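PDB 5L0L: LPG0439 HIT-related domain-containing protein from Legionella pneumophila subsp. pneumophila, which is of unknown function but carries a HIT-related domain, a fold that in relatives commonly binds nucleotides or other phosphate compounds. Local coordinates for residues G48-I53 against H130-G135; Q88-L93 against A184-K189; S100-N105 against F156-K161. One frame throughout, in Å; residues are numbered along the deposited sequence. Where two conformers were deposited one is given.

Interaction 1 (G48-I53 against H130-G135); sequences GYRIII and HMWGRG. With SO4 (sulfate ion), chain C.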
loop_
_atom_site.group_PDB
_atom_site.type_symbol
_atom_site.label_atom_id
_atom_site.label_comp_id
_atom_site.label_asym_id
_atom_site.label_seq_id
_atom_site.Cartn_x
_atom_site.Cartn_y
_atom_site.Cartn_z
ATOM N N GLY A 48 -11.500 10.060 5.583
ATOM C CA GLY A 48 -10.551 9.182 6.242
ATOM C C GLY A 48 -9.264 9.868 6.722
ATOM O O GLY A 48 -8.286 9.185 7.017
ATOM N N TYR A 49 -9.283 11.191 6.810
ATOM C CA TYR A 49 -8.086 11.992 7.066
ATOM C C TYR A 49 -6.943 11.585 6.123
ATOM O O TYR A 49 -5.821 11.381 6.562
ATOM C CB TYR A 49 -7.652 11.880 8.551
ATOM C CG TYR A 49 -8.716 12.059 9.620
ATOM C CD1 TYR A 49 -9.834 12.887 9.433
ATOM C CD2 TYR A 49 -8.603 11.409 10.828
ATOM C CE1 TYR A 49 -10.786 13.035 10.427
ATOM C CE2 TYR A 49 -9.521 11.592 11.854
ATOM C CZ TYR A 49 -10.614 12.390 11.656
ATOM O OH TYR A 49 -11.544 12.526 12.630
ATOM N N ARG A 50 -7.246 11.432 4.822
ATOM C CA ARG A 50 -6.246 10.982 3.853
ATOM C C ARG A 50 -4.973 11.816 3.908
ATOM O O ARG A 50 -5.053 13.071 3.921
ATOM C CB ARG A 50 -6.787 11.083 2.434
ATOM C CG ARG A 50 -7.627 9.943 1.961
ATOM C CD ARG A 50 -8.214 10.272 0.583
ATOM N NE ARG A 50 -7.220 10.161 -0.471
ATOM C CZ ARG A 50 -7.508 10.079 -1.782
ATOM N NH1 ARG A 50 -8.756 10.204 -2.228
ATOM N NH2 ARG A 50 -6.517 9.896 -2.652
ATOM N N ILE A 51 -3.824 11.137 3.886
ATOM C CA ILE A 51 -2.536 11.776 3.637
ATOM C C ILE A 51 -1.923 11.264 2.337
ATOM O O ILE A 51 -2.303 10.208 1.823
ATOM C CB ILE A 51 -1.532 11.571 4.786
ATOM C CG1 ILE A 51 -1.243 10.089 4.991
ATOM C CG2 ILE A 51 -2.027 12.284 6.045
ATOM C CD1 ILE A 51 -0.088 9.802 5.922
ATOM N N ILE A 52 -1.005 12.052 1.799
ATOM C CA ILE A 52 -0.140 11.631 0.683
ATOM C C ILE A 52 1.291 11.643 1.216
ATOM O O ILE A 52 1.727 12.616 1.839
ATOM C CB ILE A 52 -0.240 12.591 -0.496
ATOM C CG1 ILE A 52 -1.696 12.722 -0.973
ATOM C CG2 ILE A 52 0.668 12.138 -1.656
ATOM C CD1 ILE A 52 -1.933 13.910 -1.894
ATOM N N ILE A 53 2.003 10.550 0.989
ATOM C CA ILE A 53 3.400 10.432 1.320
ATOM C C ILE A 53 4.095 10.399 -0.023
ATOM O O ILE A 53 3.775 9.531 -0.861
ATOM C CB ILE A 53 3.690 9.134 2.088
ATOM C CG1 ILE A 53 2.847 9.095 3.364
ATOM C CG2 ILE A 53 5.204 9.014 2.367
ATOM C CD1 ILE A 53 3.042 7.844 4.200
ATOM N N HIS A 130 -0.914 6.777 -0.824
ATOM C CA HIS A 130 -2.054 7.349 -0.090
ATOM C C HIS A 130 -2.258 6.509 1.149
ATOM O O HIS A 130 -2.132 5.297 1.100
ATOM C CB HIS A 130 -3.326 7.252 -0.931
ATOM C CG HIS A 130 -3.209 7.922 -2.249
ATOM N ND1 HIS A 130 -3.381 9.275 -2.397
ATOM C CD2 HIS A 130 -2.849 7.442 -3.465
ATOM C CE1 HIS A 130 -3.141 9.603 -3.660
ATOM N NE2 HIS A 130 -2.864 8.499 -4.336
HETATM N N MSE A 131 -2.627 7.153 2.246
HETATM C CA MSE A 131 -2.930 6.446 3.499
HETATM C C MSE A 131 -4.129 7.139 4.148
HETATM O O MSE A 131 -4.321 8.367 3.986
HETATM C CB MSE A 131 -1.698 6.449 4.410
HETATM C CG MSE A 131 -1.953 5.713 5.697
HETATM SE SE MSE A 131 -0.340 5.608 6.847
HETATM C CE MSE A 131 0.796 4.562 5.651
ATOM N N TRP A 132 -4.973 6.361 4.817
ATOM C CA TRP A 132 -6.177 6.911 5.447
ATOM C C TRP A 132 -6.628 5.974 6.542
ATOM O O TRP A 132 -6.050 4.871 6.718
ATOM C CB TRP A 132 -7.295 7.121 4.395
ATOM C CG TRP A 132 -7.693 5.840 3.740
ATOM C CD1 TRP A 132 -8.749 5.042 4.074
ATOM C CD2 TRP A 132 -7.031 5.184 2.641
ATOM N NE1 TRP A 132 -8.766 3.914 3.279
ATOM C CE2 TRP A 132 -7.736 3.983 2.387
ATOM C CE3 TRP A 132 -5.911 5.488 1.851
ATOM C CZ2 TRP A 132 -7.376 3.094 1.369
ATOM C CZ3 TRP A 132 -5.523 4.579 0.882
ATOM C CH2 TRP A 132 -6.242 3.397 0.650
ATOM N N GLY A 133 -7.610 6.421 7.302
ATOM C CA GLY A 133 -8.150 5.639 8.437
ATOM C C GLY A 133 -9.587 5.205 8.179
ATOM O O GLY A 133 -10.353 5.908 7.472
ATOM N N ARG A 134 -9.950 4.059 8.763
ATOM C CA ARG A 134 -11.301 3.535 8.764
ATOM C C ARG A 134 -11.851 3.416 10.189
ATOM O O ARG A 134 -11.135 3.110 11.154
ATOM C CB ARG A 134 -11.385 2.165 8.044
ATOM C CG ARG A 134 -10.782 2.142 6.639
ATOM C CD ARG A 134 -11.521 3.081 5.669
ATOM N NE ARG A 134 -12.914 2.695 5.475
ATOM C CZ ARG A 134 -13.317 1.711 4.659
ATOM N NH1 ARG A 134 -14.595 1.437 4.591
ATOM N NH2 ARG A 134 -12.459 1.008 3.902
ATOM N N GLY A 135 -13.150 3.575 10.277
ATOM C CA GLY A 135 -13.861 3.529 11.535
ATOM C C GLY A 135 -15.268 4.068 11.370
ATOM O O GLY A 135 -15.810 4.004 10.268
HETATM S S SO4 C . -2.951 8.568 -7.776
HETATM O O1 SO4 C . -2.370 9.866 -7.325
HETATM O O2 SO4 C . -2.786 8.639 -9.223
HETATM O O3 SO4 C . -2.116 7.636 -7.028
HETATM O O4 SO4 C . -4.316 8.827 -7.298
HETATM O O HOH W 1 -4.401 10.568 -0.145
#

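Interaction 2 (Q88-L93 against A184-K189); sequences QVYEKL and AMFKLK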
loop_
_atom_site.group_PDB
_atom_site.type_symbol
_atom_site.label_atom_id
_atom_site.label_comp_id
_atom_site.label_asym_id
_atom_site.label_seq_id
_atom_site.Cartn_x
_atom_site.Cartn_y
_atom_site.Cartn_z
ATOM N N GLN A 88 1.440 4.467 12.544
ATOM C CA GLN A 88 1.311 4.599 13.990
ATOM C C GLN A 88 0.510 5.826 14.416
ATOM O O GLN A 88 -0.114 5.802 15.483
ATOM C CB GLN A 88 2.688 4.540 14.659
ATOM C CG GLN A 88 3.443 3.233 14.317
ATOM C CD GLN A 88 2.635 1.988 14.613
ATOM O OE1 GLN A 88 2.382 1.660 15.786
ATOM N NE2 GLN A 88 2.171 1.304 13.560
ATOM N N VAL A 89 0.495 6.871 13.593
ATOM C CA VAL A 89 -0.348 8.021 13.873
ATOM C C VAL A 89 -1.836 7.625 13.763
ATOM O O VAL A 89 -2.628 7.942 14.642
ATOM C CB VAL A 89 -0.014 9.207 12.969
ATOM C CG1 VAL A 89 -1.032 10.301 13.153
ATOM C CG2 VAL A 89 1.399 9.691 13.251
ATOM N N TYR A 90 -2.214 6.893 12.698
ATOM C CA TYR A 90 -3.583 6.414 12.572
ATOM C C TYR A 90 -3.968 5.501 13.743
ATOM O O TYR A 90 -5.060 5.617 14.317
ATOM C CB TYR A 90 -3.801 5.713 11.216
ATOM C CG TYR A 90 -3.817 6.699 10.093
ATOM C CD1 TYR A 90 -4.998 7.354 9.739
ATOM C CD2 TYR A 90 -2.648 7.052 9.451
ATOM C CE1 TYR A 90 -5.021 8.278 8.723
ATOM C CE2 TYR A 90 -2.643 7.996 8.454
ATOM C CZ TYR A 90 -3.823 8.610 8.082
ATOM O OH TYR A 90 -3.808 9.550 7.081
ATOM N N GLU A 91 -3.049 4.611 14.115
ATOM C CA GLU A 91 -3.264 3.693 15.246
ATOM C C GLU A 91 -3.532 4.480 16.539
ATOM O O GLU A 91 -4.482 4.168 17.259
ATOM C CB GLU A 91 -2.046 2.759 15.430
ATOM C CG GLU A 91 -2.255 1.616 16.415
ATOM C CD GLU A 91 -3.021 0.429 15.830
ATOM O OE1 GLU A 91 -3.721 -0.239 16.649
ATOM O OE2 GLU A 91 -2.897 0.123 14.589
ATOM N N LYS A 92 -2.732 5.506 16.811
ATOM C CA LYS A 92 -2.909 6.339 18.017
ATOM C C LYS A 92 -4.177 7.197 18.030
ATOM O O LYS A 92 -4.559 7.736 19.066
ATOM C CB LYS A 92 -1.743 7.291 18.155
ATOM C CG LYS A 92 -0.479 6.665 18.670
ATOM C CD LYS A 92 0.639 7.642 18.438
ATOM C CE LYS A 92 0.609 8.763 19.455
ATOM N NZ LYS A 92 1.726 9.667 19.201
ATOM N N LEU A 93 -4.753 7.412 16.860
ATOM C CA LEU A 93 -6.079 8.026 16.717
ATOM C C LEU A 93 -7.245 7.050 16.868
ATOM O O LEU A 93 -8.389 7.488 16.951
ATOM C CB LEU A 93 -6.191 8.771 15.386
ATOM C CG LEU A 93 -5.308 9.992 15.229
ATOM C CD1 LEU A 93 -5.249 10.412 13.776
ATOM C CD2 LEU A 93 -5.813 11.138 16.135
ATOM N N ALA A 184 -3.054 20.096 12.871
ATOM C CA ALA A 184 -2.448 20.271 14.196
ATOM C C ALA A 184 -2.365 18.937 14.938
ATOM O O ALA A 184 -1.340 18.651 15.576
ATOM C CB ALA A 184 -3.248 21.305 15.001
HETATM N N MSE A 185 -3.413 18.107 14.865
HETATM C CA MSE A 185 -3.395 16.833 15.590
HETATM C C MSE A 185 -2.457 15.834 14.960
HETATM O O MSE A 185 -1.787 15.092 15.680
HETATM C CB MSE A 185 -4.805 16.275 15.757
HETATM C CG MSE A 185 -4.895 15.108 16.724
HETATM SE SE MSE A 185 -4.288 15.564 18.544
HETATM C CE MSE A 185 -5.801 16.467 19.210
ATOM N N PHE A 186 -2.401 15.782 13.619
ATOM C CA PHE A 186 -1.422 14.900 12.960
ATOM C C PHE A 186 0.006 15.280 13.367
ATOM O O PHE A 186 0.808 14.403 13.698
ATOM C CB PHE A 186 -1.573 14.887 11.450
ATOM C CG PHE A 186 -2.481 13.787 10.947
ATOM C CD1 PHE A 186 -3.844 13.858 11.151
ATOM C CD2 PHE A 186 -1.970 12.679 10.285
ATOM C CE1 PHE A 186 -4.698 12.847 10.711
ATOM C CE2 PHE A 186 -2.823 11.667 9.822
ATOM C CZ PHE A 186 -4.187 11.757 10.031
ATOM N N LYS A 187 0.299 16.582 13.371
ATOM C CA LYS A 187 1.639 17.043 13.785
ATOM C C LYS A 187 1.967 16.643 15.228
ATOM O O LYS A 187 3.039 16.123 15.501
ATOM C CB LYS A 187 1.773 18.555 13.628
ATOM C CG LYS A 187 1.841 19.020 12.199
ATOM C CD LYS A 187 1.834 20.522 12.115
ATOM C CE LYS A 187 1.781 21.021 10.678
ATOM N NZ LYS A 187 1.711 22.505 10.608
ATOM N N LEU A 188 1.026 16.860 16.131
ATOM C CA LEU A 188 1.223 16.520 17.524
ATOM C C LEU A 188 1.410 15.023 17.737
ATOM O O LEU A 188 2.339 14.609 18.444
ATOM C CB LEU A 188 0.098 17.066 18.401
ATOM C CG LEU A 188 0.248 16.766 19.899
ATOM C CD1 LEU A 188 1.542 17.334 20.445
ATOM C CD2 LEU A 188 -0.950 17.316 20.666
ATOM N N LYS A 189 0.546 14.203 17.128
ATOM C CA LYS A 189 0.656 12.766 17.318
ATOM C C LYS A 189 1.981 12.249 16.732
ATOM O O LYS A 189 2.614 11.386 17.316
ATOM C CB LYS A 189 -0.545 12.014 16.724
ATOM C CG LYS A 189 -1.872 12.257 17.439
ATOM C CD LYS A 189 -1.827 11.915 18.896
ATOM C CE LYS A 189 -3.176 11.968 19.612
ATOM N NZ LYS A 189 -2.835 11.931 21.069
#

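Interaction 3 (S100-N105 against F156-K161); sequences SQLGNN and FDLIAK. With SO4 (sulfate ion), chain C.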
loop_
_atom_site.group_PDB
_atom_site.type_symbol
_atom_site.label_atom_id
_atom_site.label_comp_id
_atom_site.label_asym_id
_atom_site.label_seq_id
_atom_site.Cartn_x
_atom_site.Cartn_y
_atom_site.Cartn_z
ATOM N N SER A 100 -2.510 2.712 -0.128
ATOM C CA SER A 100 -2.371 2.240 -1.512
ATOM C C SER A 100 -1.328 3.063 -2.254
ATOM O O SER A 100 -1.347 4.309 -2.184
ATOM C CB SER A 100 -3.682 2.357 -2.300
ATOM O OG SER A 100 -4.759 1.570 -1.815
ATOM N N GLN A 101 -0.438 2.375 -2.976
ATOM C CA GLN A 101 0.397 2.995 -4.012
ATOM C C GLN A 101 -0.213 2.656 -5.369
ATOM O O GLN A 101 -0.330 1.467 -5.752
ATOM C CB GLN A 101 1.822 2.477 -3.942
ATOM C CG GLN A 101 2.717 3.018 -5.076
ATOM C CD GLN A 101 4.175 2.687 -4.887
ATOM O OE1 GLN A 101 4.805 2.072 -5.792
ATOM N NE2 GLN A 101 4.676 2.925 -3.745
ATOM N N LEU A 102 -0.676 3.683 -6.069
ATOM C CA LEU A 102 -1.443 3.493 -7.297
ATOM C C LEU A 102 -0.771 4.233 -8.436
ATOM O O LEU A 102 -0.047 3.623 -9.216
ATOM C CB LEU A 102 -2.915 3.886 -7.102
ATOM C CG LEU A 102 -3.698 3.156 -6.026
ATOM C CD1 LEU A 102 -5.172 3.597 -6.028
ATOM C CD2 LEU A 102 -3.649 1.642 -6.122
ATOM N N GLY A 103 -0.987 5.539 -8.527
ATOM C CA GLY A 103 -0.483 6.320 -9.663
ATOM C C GLY A 103 -1.378 6.357 -10.891
ATOM O O GLY A 103 -0.914 6.825 -11.948
ATOM N N ASN A 104 -2.651 5.937 -10.780
ATOM C CA ASN A 104 -3.526 5.875 -11.949
ATOM C C ASN A 104 -3.703 7.235 -12.636
ATOM O O ASN A 104 -3.846 7.312 -13.878
ATOM C CB ASN A 104 -4.897 5.378 -11.576
ATOM C CG ASN A 104 -4.875 3.959 -11.037
ATOM O OD1 ASN A 104 -4.189 3.072 -11.574
ATOM N ND2 ASN A 104 -5.581 3.765 -9.948
ATOM N N ASN A 105 -3.693 8.293 -11.828
ATOM C CA ASN A 105 -3.937 9.622 -12.385
ATOM C C ASN A 105 -2.768 10.213 -13.161
ATOM O O ASN A 105 -2.917 11.306 -13.692
ATOM C CB ASN A 105 -4.391 10.585 -11.283
ATOM C CG ASN A 105 -5.733 10.209 -10.731
ATOM O OD1 ASN A 105 -6.523 9.517 -11.381
ATOM N ND2 ASN A 105 -6.023 10.683 -9.533
ATOM N N PHE A 156 -13.018 1.692 0.183
ATOM C CA PHE A 156 -12.769 3.135 0.140
ATOM C C PHE A 156 -12.253 3.490 -1.256
ATOM O O PHE A 156 -11.215 2.976 -1.687
ATOM C CB PHE A 156 -11.742 3.504 1.203
ATOM C CG PHE A 156 -11.580 4.991 1.432
ATOM C CD1 PHE A 156 -11.018 5.808 0.465
ATOM C CD2 PHE A 156 -11.955 5.561 2.637
ATOM C CE1 PHE A 156 -10.835 7.185 0.688
ATOM C CE2 PHE A 156 -11.782 6.921 2.859
ATOM C CZ PHE A 156 -11.215 7.727 1.904
ATOM N N ASP A 157 -12.993 4.298 -2.006
ATOM C CA ASP A 157 -12.590 4.626 -3.371
ATOM C C ASP A 157 -11.748 5.893 -3.352
ATOM O O ASP A 157 -12.239 6.952 -2.956
ATOM C CB ASP A 157 -13.806 4.793 -4.299
ATOM C CG ASP A 157 -13.421 4.679 -5.767
ATOM O OD1 ASP A 157 -12.480 5.373 -6.261
ATOM O OD2 ASP A 157 -14.032 3.841 -6.466
ATOM N N LEU A 158 -10.478 5.784 -3.765
ATOM C CA LEU A 158 -9.564 6.928 -3.763
ATOM C C LEU A 158 -9.818 7.931 -4.896
ATOM O O LEU A 158 -9.251 9.025 -4.859
ATOM C CB LEU A 158 -8.091 6.484 -3.759
ATOM C CG LEU A 158 -7.684 5.736 -2.488
ATOM C CD1 LEU A 158 -6.329 5.084 -2.679
ATOM C CD2 LEU A 158 -7.661 6.612 -1.227
ATOM N N ILE A 159 -10.657 7.545 -5.863
ATOM C CA ILE A 159 -11.187 8.384 -6.931
ATOM C C ILE A 159 -10.155 8.499 -8.044
ATOM O O ILE A 159 -9.151 9.190 -7.888
ATOM C CB ILE A 159 -11.619 9.824 -6.523
ATOM C CG1 ILE A 159 -12.483 9.869 -5.280
ATOM C CG2 ILE A 159 -12.396 10.481 -7.687
ATOM C CD1 ILE A 159 -13.742 9.021 -5.322
ATOM N N ALA A 160 -10.361 7.790 -9.142
ATOM C CA ALA A 160 -9.521 7.926 -10.326
ATOM C C ALA A 160 -10.133 9.000 -11.231
ATOM O O ALA A 160 -11.351 9.075 -11.338
ATOM C CB ALA A 160 -9.462 6.586 -11.058
ATOM N N LYS A 161 -9.311 9.836 -11.853
ATOM C CA LYS A 161 -9.811 10.825 -12.840
ATOM C C LYS A 161 -10.479 10.165 -14.039
ATOM O O LYS A 161 -11.494 10.639 -14.534
ATOM C CB LYS A 161 -8.669 11.708 -13.340
ATOM C CG LYS A 161 -8.257 12.700 -12.288
ATOM C CD LYS A 161 -7.098 13.597 -12.699
ATOM C CE LYS A 161 -6.589 14.293 -11.443
ATOM N NZ LYS A 161 -5.923 15.595 -11.706
HETATM S S SO4 C . -2.951 8.568 -7.776
HETATM O O1 SO4 C . -2.370 9.866 -7.325
HETATM O O2 SO4 C . -2.786 8.639 -9.223
HETATM O O3 SO4 C . -2.116 7.636 -7.028
HETATM O O4 SO4 C . -4.316 8.827 -7.298
#

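Interaction 1 (G48-I53 against H130-G135)
Ile-51 and Ile-52 pair with Met-131 and His-130 as neighbouring antiparallel strands in the six-stranded sheet of the HIT-like domain. The short strand segments run at 148° to each other. Ile-51 and Met-131 are the hydrogen-bonded pair. Ile-51 N donates to Met-131 O at 2.8 Å, and Met-131 N returns a bond to Ile-51 O at 3.1 Å. Beyond them, Gly-133 N bonds to Gly-48 O (2.9 Å).

The two faces of the sheet differ. On the Ile-51 face, CG1 sits between the backbone N and the carbonyl carbon (chi1 61°). There it lies beside CB of Met-131, a selenomethionine, at 3.7 Å. Tyr-90 of helix 73-92 and Phe-186 of helix 176-194 pack on this face.

The face that carries His-130 and Ile-52 is more polar. A water joins three groups: it accepts from Arg-50 NE, donates to Ile-51 O, and lies 2.8 Å from His-130 ND1, in the ring plane. Arg-50 NH1 reaches away to a salt bridge with Asp-45. At the far side of the imidazole, His-130 NE2 donates to sulfate O3 at 2.9 Å.

Both ring nitrogens of His-130 thus have polar partners at the ring edge, which should fix its rotation. His-128 NE2 bonds the same sulfate. The ion probably comes from the crystallisation liquor, but its place is consistent with the phosphate pocket of HIT relatives.

Interaction 2 (Q88-L93 against A184-K189)
Phe-186 turns its ring edge toward the face of Tyr-90, and this T-shaped pair is the tight part of a contact between two helices of the HIT-like domain. The ring centroids are 5.3 Å apart and the planes stand at 75°. Phe-186 CE2 and CZ do the touching, with CE2 3.7 Å from Tyr-90 CZ. Two aliphatic groups from helix 73-92 and its end also pack against Phe-186. Val-89 CG1 makes an off-centre CH-pi contact, 4.3 Å from the Phe-186 ring centroid. The torsion that sets CG1 anti to the backbone N (chi1 172°) brings this methyl to Phe-186 CD2, and the same methyl meets Lys-189 CB. Leu-93 CD1 meets Phe-186 CE1 at 4.0 Å, the two side chains crossing at about a right angle.

Farther out the contact is looser. Leu-93 CD2 only grazes CG of the selenomethionine Met-185, at 4.1 Å. Lys-92 is modelled in two conformers. In the one given, Lys-92 NZ donates to the backbone Lys-189 O at 2.7 Å, so this bond is doubtful as a constant feature. In that conformer its CE passes near Lys-189 CD. Glu-192 lies near both lysines, in long, weak ion pairs.

The segments of helices 73-92 and 176-194 cross at 107°, with their axes 10.0 Å apart. The inner side of the contact rests on the sheet: Tyr-90 and Phe-186 both touch Ile-51 of strand 51-58, and Phe-186 also reaches Ile-26 of strand 25-31.

Interaction 3 (S100-N105 against F156-K161)
Asn-105 and Lys-161 join two loops of the HIT-like domain beside a bound sulfate. The first loop leaves the end of strand 96-101 and forms a short 3-10 turn. The second lies between strand 128-134 and helix 176-194 and contains an Asx turn, in which Asp-157 OD1 accepts from Ile-159 N at 2.9 Å.

Asn-105 carries the polar half of the contact. Its CB lies 3.3 Å from sulfate O2. CG is anti to the carbonyl carbon, beside the backbone N (chi1 -66°), and has sulfate O2 and Lys-161 N as its nearest partners. OD1 accepts from Lys-161 N at 2.8 Å in a nearly straight bond, 173° at the hydrogen. That donor is tilted 33° from the plane of the amide carbonyl. ND2, the other tip, lies 3.4 Å from sulfate O4 and also near Ile-159 O. The extended Lys-161 chain runs past this amide, with CG near OD1 and CE near ND2.

Near the strand the contact turns apolar. Leu-158 CD1 meets both Ser-100 CB and Leu-102 CD1. Ser-100 OG hydrogen-bonds Ser-100 OG of the second subunit. The sheet continues across this interface.

The backbone of the first loop also grips the anion, through two amides that bond different oxygens. This is consistent with a phosphate-binding role for the loop, although the sulfate probably comes from the crystallisation liquor. Gly-103 N donates to sulfate O3 at 2.8 Å, and Asn-105 N donates to sulfate O2, also at 2.8 Å.

Interaction 1 is the hub of the three. Its centre lies about 11 Å from that of interaction 2 and about 12 Å from that of interaction 3. Interactions 2 and 3 lie on opposite sides of the chain's centre, with centres about 23 Å apart, and do not touch. Tyr-90 OH ties interaction 2 to interaction 1 through a probable hydrogen bond to Tyr-49 O, 2.8 Å. Two more probable bonds tie interaction 1 to interaction 3: His-130 N to Ser-100 O and Arg-50 NH1 to Leu-158 O, both 2.9 Å. Interactions 1 and 3 share the sulfate, approached by histidine from one and by backbone amides from the other.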